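Local coordinates for hypothetical Membrane Spanning Protein (PDB 2FB5) that catalyses the joining of two ATP molecules into cyclic di-AMP, acting as a diadenylate cyclase needed for efficient spore formation, at residues I151-T155 with R169-L174. Numbering follows the deposited sequence.
Sequences ILPLT and RAAIGL
The carbonyl oxygen of R169 takes two backbone N-H groups, one from its own helix and one from the loop. T155 N reaches R169 O at 2.9 Å in a nearly straight bond (170°), standing above the carbonyl plane, while G173 N makes the helical bond from the opposite face. The arginine then returns the grip through its side chain: its NH2 meets T155 O at 3.1 Å, nearly in line with that C=O and close to the guanidinium plane. A bend at chi3 (61°) turns the guanidinium edge to T155 O, and L154 lies across one guanidinium face with CB and CD1. A water donates to T155 O and accepts a weak bond from R169 NE.

Upstream of T155, P153 O rests on the helix backbone 3.4 Å from G173 CA in a CA-H...O contact, an approach possible because G173 carries no CB, which would run into P153 O. The methyl of A170 touches both L154 CD2, at 3.7 Å, and L152 CB. L152 also crosses L174, its CG 4.0 Å from L174 CD2. With T155 OG1 anti to the backbone N (chi1 -173°), CG2 sits between N and the carbonyl carbon, against I172 CG2, and OG1 bonds E176 OE2 and S157 N.

The loop leaving strand 144-150 is thus fixed to helix 166-175 in the diadenylate cyclase domain by reciprocal main-chain and arginine bonds at T155, with L152 and L174 carrying the packing on to V97 of strand 94-98; the guanidinium charge probably polarises the T155 carbonyl.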
ATOM      1  N   ILE A 151      30.410   7.324 -15.647  1.00 23.27           N
ATOM      2  CA  ILE A 151      31.206   6.219 -15.099  1.00 24.26           C
ATOM      3  C   ILE A 151      30.595   5.701 -13.796  1.00 24.06           C
ATOM      4  O   ILE A 151      30.377   6.471 -12.858  1.00 24.64           O
ATOM      5  CB  ILE A 151      32.663   6.657 -14.840  1.00 24.57           C
ATOM      6  CG1 ILE A 151      33.314   7.099 -16.156  1.00 26.41           C
ATOM      7  CG2 ILE A 151      33.481   5.509 -14.186  1.00 25.30           C
ATOM      8  CD1 ILE A 151      34.565   7.942 -15.966  1.00 31.60           C
ATOM      9  N   LEU A 152      30.323   4.398 -13.753  1.00 23.45           N
ATOM     10  CA  LEU A 152      29.742   3.730 -12.587  1.00 23.82           C
ATOM     11  C   LEU A 152      30.794   2.870 -11.889  1.00 24.03           C
ATOM     12  O   LEU A 152      31.757   2.465 -12.536  1.00 23.39           O
ATOM     13  CB  LEU A 152      28.636   2.794 -13.047  1.00 23.62           C
ATOM     14  CG  LEU A 152      27.218   3.326 -13.247  1.00 24.97           C
ATOM     15  CD1 LEU A 152      27.195   4.724 -13.844  1.00 21.94           C
ATOM     16  CD2 LEU A 152      26.428   2.335 -14.093  1.00 22.68           C
ATOM     17  N   PRO A 153      30.589   2.552 -10.589  1.00 24.67           N
ATOM     18  CA  PRO A 153      31.524   1.624  -9.909  1.00 26.00           C
ATOM     19  C   PRO A 153      31.347   0.200 -10.457  1.00 26.95           C
ATOM     20  O   PRO A 153      30.226  -0.197 -10.786  1.00 26.91           O
ATOM     21  CB  PRO A 153      31.095   1.707  -8.437  1.00 25.71           C
ATOM     22  CG  PRO A 153      29.642   2.069  -8.505  1.00 25.21           C
ATOM     23  CD  PRO A 153      29.505   2.993  -9.687  1.00 24.48           C
ATOM     24  N   LEU A 154      32.442  -0.535 -10.613  1.00 28.22           N
ATOM     25  CA  LEU A 154      32.365  -1.892 -11.139  1.00 30.28           C
ATOM     26  C   LEU A 154      32.308  -2.862  -9.978  1.00 31.69           C
ATOM     27  O   LEU A 154      33.040  -2.683  -9.001  1.00 31.23           O
ATOM     28  CB  LEU A 154      33.590  -2.211 -12.004  1.00 30.41           C
ATOM     29  CG  LEU A 154      33.920  -1.305 -13.185  1.00 31.46           C
ATOM     30  CD1 LEU A 154      35.239  -1.744 -13.814  1.00 32.58           C
ATOM     31  CD2 LEU A 154      32.789  -1.315 -14.212  1.00 31.48           C
ATOM     32  N   THR A 155      31.460  -3.885 -10.070  1.00 33.32           N
ATOM     33  CA  THR A 155      31.450  -4.909  -9.024  1.00 36.08           C
ATOM     34  C   THR A 155      32.818  -5.588  -8.898  1.00 38.45           C
ATOM     35  O   THR A 155      33.498  -5.813  -9.899  1.00 38.76           O
ATOM     36  CB  THR A 155      30.354  -5.975  -9.218  1.00 35.39           C
ATOM     37  OG1 THR A 155      30.326  -6.831  -8.069  1.00 33.96           O
ATOM     38  CG2 THR A 155      30.581  -6.814 -10.482  1.00 35.32           C
ATOM     39  N   ARG A 169      29.278  -5.447 -15.428  1.00 26.34           N
ATOM     40  CA  ARG A 169      29.891  -5.253 -14.110  1.00 26.37           C
ATOM     41  C   ARG A 169      29.588  -3.883 -13.501  1.00 25.58           C
ATOM     42  O   ARG A 169      29.537  -3.753 -12.282  1.00 25.60           O
ATOM     43  CB  ARG A 169      31.404  -5.458 -14.186  1.00 26.82           C
ATOM     44  CG  ARG A 169      31.833  -6.876 -14.524  1.00 29.37           C
ATOM     45  CD  ARG A 169      33.365  -6.938 -14.644  1.00 35.04           C
ATOM     46  NE  ARG A 169      34.011  -6.565 -13.377  1.00 40.60           N
ATOM     47  CZ  ARG A 169      35.226  -6.020 -13.267  1.00 42.97           C
ATOM     48  NH1 ARG A 169      35.960  -5.770 -14.351  1.00 44.39           N
ATOM     49  NH2 ARG A 169      35.707  -5.716 -12.067  1.00 43.63           N
ATOM     50  N   ALA A 170      29.407  -2.867 -14.346  1.00 25.04           N
ATOM     51  CA  ALA A 170      29.076  -1.513 -13.879  1.00 24.83           C
ATOM     52  C   ALA A 170      27.632  -1.451 -13.381  1.00 24.88           C
ATOM     53  O   ALA A 170      27.333  -0.786 -12.384  1.00 24.53           O
ATOM     54  CB  ALA A 170      29.295  -0.496 -14.993  1.00 24.52           C
ATOM     55  N   ALA A 171      26.746  -2.139 -14.098  1.00 24.33           N
ATOM     56  CA  ALA A 171      25.358  -2.257 -13.709  1.00 24.62           C
ATOM     57  C   ALA A 171      25.247  -2.945 -12.353  1.00 24.93           C
ATOM     58  O   ALA A 171      24.594  -2.440 -11.438  1.00 24.21           O
ATOM     59  CB  ALA A 171      24.582  -3.032 -14.762  1.00 24.83           C
ATOM     60  N   ILE A 172      25.888  -4.106 -12.236  1.00 24.98           N
ATOM     61  CA  ILE A 172      25.876  -4.851 -10.987  1.00 25.42           C
ATOM     62  C   ILE A 172      26.479  -3.981  -9.898  1.00 24.81           C
ATOM     63  O   ILE A 172      25.913  -3.873  -8.809  1.00 25.66           O
ATOM     64  CB  ILE A 172      26.619  -6.210 -11.108  1.00 25.03           C
ATOM     65  CG1 ILE A 172      25.897  -7.103 -12.127  1.00 25.37           C
ATOM     66  CG2 ILE A 172      26.679  -6.917  -9.758  1.00 25.28           C
ATOM     67  CD1 ILE A 172      26.679  -8.357 -12.514  1.00 26.24           C
ATOM     68  N   GLY A 173      27.592  -3.328 -10.220  1.00 24.57           N
ATOM     69  CA  GLY A 173      28.344  -2.520  -9.254  1.00 23.72           C
ATOM     70  C   GLY A 173      27.534  -1.375  -8.674  1.00 23.37           C
ATOM     71  O   GLY A 173      27.554  -1.145  -7.467  1.00 22.57           O
ATOM     72  N   LEU A 174      26.802  -0.656  -9.531  1.00 22.56           N
ATOM     73  CA  LEU A 174      25.956   0.426  -9.048  1.00 21.92           C
ATOM     74  C   LEU A 174      24.771  -0.118  -8.240  1.00 22.27           C
ATOM     75  O   LEU A 174      24.369   0.474  -7.222  1.00 22.04           O
ATOM     76  CB  LEU A 174      25.452   1.324 -10.205  1.00 21.40           C
ATOM     77  CG  LEU A 174      24.673   2.544  -9.694  1.00 20.99           C
ATOM     78  CD1 LEU A 174      25.550   3.459  -8.801  1.00 21.32           C
ATOM     79  CD2 LEU A 174      23.993   3.342 -10.830  1.00 21.29           C
TER
HETATM   80  O   HOH W   1      33.817  -8.808 -11.003  1.00 57.57           O